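Local coordinates for mitochondrial import inner membrane translocase subunit TIM8 (Saccharomyces cerevisiae, PDB 3CJH), which acts as a chaperone of the mitochondrial intermembrane space, helping to insert multi-pass proteins into the inner membrane and passing beta-barrel precursors to the SAM complex, at residues N19-K24 with S43-R48. Numbering follows the deposited sequence.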
ATOM      1  N   ASN B  19      -8.076   3.848   8.589  1.00 11.07           N
ATOM      2  CA  ASN B  19      -6.878   4.000   7.783  1.00  9.57           C
ATOM      3  C   ASN B  19      -7.183   4.213   6.285  1.00 10.10           C
ATOM      4  O   ASN B  19      -6.617   5.111   5.647  1.00 10.74           O
ATOM      5  CB  ASN B  19      -5.976   2.794   7.972  1.00 11.07           C
ATOM      6  CG  ASN B  19      -4.705   2.902   7.178  1.00 12.30           C
ATOM      7  OD1 ASN B  19      -4.047   3.948   7.175  1.00 13.66           O
ATOM      8  ND2 ASN B  19      -4.353   1.832   6.479  1.00 12.84           N
ATOM      9  N   ILE B  20      -8.110   3.427   5.737  1.00 10.77           N
ATOM     10  CA  ILE B  20      -8.460   3.573   4.315  1.00 11.32           C
ATOM     11  C   ILE B  20      -9.185   4.887   4.060  1.00 11.67           C
ATOM     12  O   ILE B  20      -8.831   5.635   3.144  1.00 12.23           O
ATOM     13  CB  ILE B  20      -9.378   2.441   3.728  1.00 13.90           C
ATOM     14  CG1 ILE B  20      -9.442   1.191   4.616  1.00 15.03           C
ATOM     15  CG2 ILE B  20      -8.884   2.081   2.298  1.00 15.25           C
ATOM     16  CD1 ILE B  20      -9.972  -0.067   3.918  1.00 14.19           C
ATOM     17  N   CYS B  21     -10.211   5.149   4.870  1.00 10.92           N
ATOM     18  CA  CYS B  21     -11.105   6.281   4.635  1.00  8.89           C
ATOM     19  C   CYS B  21     -10.467   7.614   4.948  1.00  7.94           C
ATOM     20  O   CYS B  21     -10.726   8.600   4.275  1.00  8.17           O
ATOM     21  CB  CYS B  21     -12.396   6.120   5.420  1.00  8.39           C
ATOM     22  SG  CYS B  21     -13.451   4.804   4.777  1.00 13.20           S
ATOM     23  N   PHE B  22      -9.614   7.653   5.957  1.00  7.90           N
ATOM     24  CA  PHE B  22      -8.916   8.905   6.302  1.00  7.65           C
ATOM     25  C   PHE B  22      -8.113   9.436   5.100  1.00  8.68           C
ATOM     26  O   PHE B  22      -8.194  10.607   4.748  1.00  7.94           O
ATOM     27  CB  PHE B  22      -7.991   8.674   7.473  1.00  7.63           C
ATOM     28  CG  PHE B  22      -7.226   9.896   7.897  1.00  8.48           C
ATOM     29  CD1 PHE B  22      -7.802  10.832   8.725  1.00  7.21           C
ATOM     30  CD2 PHE B  22      -5.912  10.089   7.504  1.00  8.10           C
ATOM     31  CE1 PHE B  22      -7.082  11.956   9.138  1.00  7.79           C
ATOM     32  CE2 PHE B  22      -5.203  11.208   7.917  1.00  7.54           C
ATOM     33  CZ  PHE B  22      -5.787  12.135   8.731  1.00  7.08           C
ATOM     34  N   LYS B  23      -7.353   8.551   4.467  1.00 11.89           N
ATOM     35  CA  LYS B  23      -6.612   8.891   3.254  1.00 13.32           C
ATOM     36  C   LYS B  23      -7.491   9.491   2.163  1.00 14.27           C
ATOM     37  O   LYS B  23      -7.133  10.498   1.536  1.00 16.63           O
ATOM     38  CB  LYS B  23      -6.000   7.644   2.657  1.00 15.34           C
ATOM     39  CG  LYS B  23      -4.948   6.960   3.494  1.00 18.79           C
ATOM     40  CD  LYS B  23      -4.508   5.633   2.823  1.00 19.91           C
ATOM     41  CE  LYS B  23      -3.177   5.091   3.409  1.00 22.72           C
ATOM     42  NZ  LYS B  23      -2.354   4.250   2.423  1.00 25.35           N
ATOM     43  N   LYS B  24      -8.635   8.852   1.937  1.00 12.37           N
ATOM     44  CA  LYS B  24      -9.537   9.222   0.851  1.00 13.32           C
ATOM     45  C   LYS B  24     -10.371  10.461   1.115  1.00 12.79           C
ATOM     46  O   LYS B  24     -10.678  11.182   0.169  1.00 14.41           O
ATOM     47  CB  LYS B  24     -10.446   8.033   0.486  1.00 14.08           C
ATOM     48  CG  LYS B  24      -9.614   6.882  -0.059  1.00 16.78           C
ATOM     49  CD  LYS B  24     -10.388   5.638  -0.483  1.00 17.79           C
ATOM     50  CE  LYS B  24      -9.451   4.674  -1.248  1.00 18.93           C
ATOM     51  NZ  LYS B  24     -10.190   3.723  -2.133  1.00 19.06           N
ATOM     52  N   SER B  43     -18.313   8.911   6.813  1.00 10.03           N
ATOM     53  CA  SER B  43     -19.348   7.940   7.196  1.00  9.12           C
ATOM     54  C   SER B  43     -19.943   7.216   5.993  1.00  8.78           C
ATOM     55  O   SER B  43     -20.241   6.018   6.085  1.00 10.39           O
ATOM     56  CB  SER B  43     -20.462   8.622   7.978  1.00  9.72           C
ATOM     57  OG  SER B  43     -21.167   9.535   7.158  1.00 12.22           O
ATOM     58  N   ASN B  44     -20.155   7.944   4.893  1.00  7.38           N
ATOM     59  CA  ASN B  44     -20.430   7.323   3.578  1.00  7.62           C
ATOM     60  C   ASN B  44     -19.363   6.282   3.209  1.00  6.93           C
ATOM     61  O   ASN B  44     -19.681   5.169   2.837  1.00  6.54           O
ATOM     62  CB  ASN B  44     -20.386   8.371   2.466  1.00  7.40           C
ATOM     63  CG  ASN B  44     -21.544   9.337   2.493  1.00  8.60           C
ATOM     64  OD1 ASN B  44     -22.551   9.145   3.197  1.00  8.98           O
ATOM     65  ND2 ASN B  44     -21.403  10.407   1.708  1.00  8.93           N
ATOM     66  N   CYS B  45     -18.095   6.672   3.290  1.00  6.66           N
ATOM     67  CA  CYS B  45     -16.957   5.773   2.957  1.00  8.21           C
ATOM     68  C   CYS B  45     -17.065   4.397   3.670  1.00  8.53           C
ATOM     69  O   CYS B  45     -17.034   3.351   3.011  1.00  8.25           O
ATOM     70  CB  CYS B  45     -15.623   6.471   3.285  1.00  7.83           C
ATOM     71  SG  CYS B  45     -14.084   5.567   2.931  1.00 11.59           S
ATOM     72  N   VAL B  46     -17.235   4.411   4.995  1.00  8.21           N
ATOM     73  CA  VAL B  46     -17.435   3.181   5.779  1.00  7.94           C
ATOM     74  C   VAL B  46     -18.637   2.347   5.268  1.00  8.62           C
ATOM     75  O   VAL B  46     -18.532   1.123   5.095  1.00  9.13           O
ATOM     76  CB  VAL B  46     -17.745   3.451   7.280  1.00  8.57           C
ATOM     77  CG1 VAL B  46     -17.370   2.232   8.125  1.00  7.85           C
ATOM     78  CG2 VAL B  46     -17.053   4.684   7.793  1.00 10.12           C
ATOM     79  N   ASN B  47     -19.776   3.010   5.063  1.00  6.97           N
ATOM     80  CA  ASN B  47     -21.009   2.334   4.659  1.00  7.16           C
ATOM     81  C   ASN B  47     -20.872   1.689   3.286  1.00  7.77           C
ATOM     82  O   ASN B  47     -21.185   0.514   3.074  1.00  6.13           O
ATOM     83  CB  ASN B  47     -22.175   3.335   4.628  1.00  6.80           C
ATOM     84  CG  ASN B  47     -22.839   3.481   5.969  1.00  7.34           C
ATOM     85  OD1 ASN B  47     -23.474   2.550   6.438  1.00 10.42           O
ATOM     86  ND2 ASN B  47     -22.695   4.638   6.595  1.00  6.82           N
ATOM     87  N   ARG B  48     -20.414   2.507   2.355  1.00  8.56           N
ATOM     88  CA  ARG B  48     -20.120   2.095   0.991  1.00  8.75           C
ATOM     89  C   ARG B  48     -19.119   0.923   0.969  1.00  7.32           C
ATOM     90  O   ARG B  48     -19.239  -0.015   0.173  1.00  6.22           O
ATOM     91  CB  ARG B  48     -19.561   3.305   0.221  1.00  8.76           C
ATOM     92  CG  ARG B  48     -20.135   3.515  -1.142  1.00 10.12           C
ATOM     93  CD  ARG B  48     -21.689   3.479  -1.170  1.00  9.20           C
ATOM     94  NE  ARG B  48     -22.318   4.575  -0.442  1.00  9.65           N
ATOM     95  CZ  ARG B  48     -23.188   4.451   0.568  1.00  9.87           C
ATOM     96  NH1 ARG B  48     -23.583   3.262   1.025  1.00  8.64           N
ATOM     97  NH2 ARG B  48     -23.691   5.549   1.124  1.00 10.26           N
TER
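Cys21 and Cys45 join helix 7-25 to helix 36-62 through one of the two disulfides of the twin CX3C motif, the signature of the small Tim family. The helical hairpin offers a clear example of two helices held by covalent bonds, since the second disulfide, Cys25 to Cys41, lies one turn nearer the connecting loop on both helices. The SG atoms of Cys21 and Cys45 are bonded at 2.1 Å, with the C-S-S-C torsion at -90°, near the usual magnitude for disulfides and, by its negative sign, left-handed. The two ends of the bridge are built differently. On Cys21 the sulfur stands anti to the carbonyl carbon and beside the backbone N (chi1 -70°), whereas on Cys45 it is anti to the backbone N (chi1 -179°) and lies beside the carbonyl carbon. The bridge brings the CA atoms of Cys21 and Cys45 to 6.1 Å, and both cysteines are buried near the centre of the chain. Beyond the bond itself the two segments touch little: the SG of Cys21 comes to 3.8 Å from the backbone N of Val46, and most of the surface buried between them belongs to the two cysteines. Leu42 also packs on Cys21, while Ile20, one residue before it, rests on Phe49. In the six-chain assembly Phe22 and Val46 pack against a neighbouring subunit of a different protein, and Lys24 and Asn44 each pack on an aromatic side chain of another such subunit. Within helix 36-62, Asn47 folds back over the preceding turn, and its ND2 donates to the backbone O of Ser43 at 2.9 Å. This oxygen also accepts the backbone N of Asn47, the two donors arriving from opposite faces of the carbonyl plane, with ND2 above it.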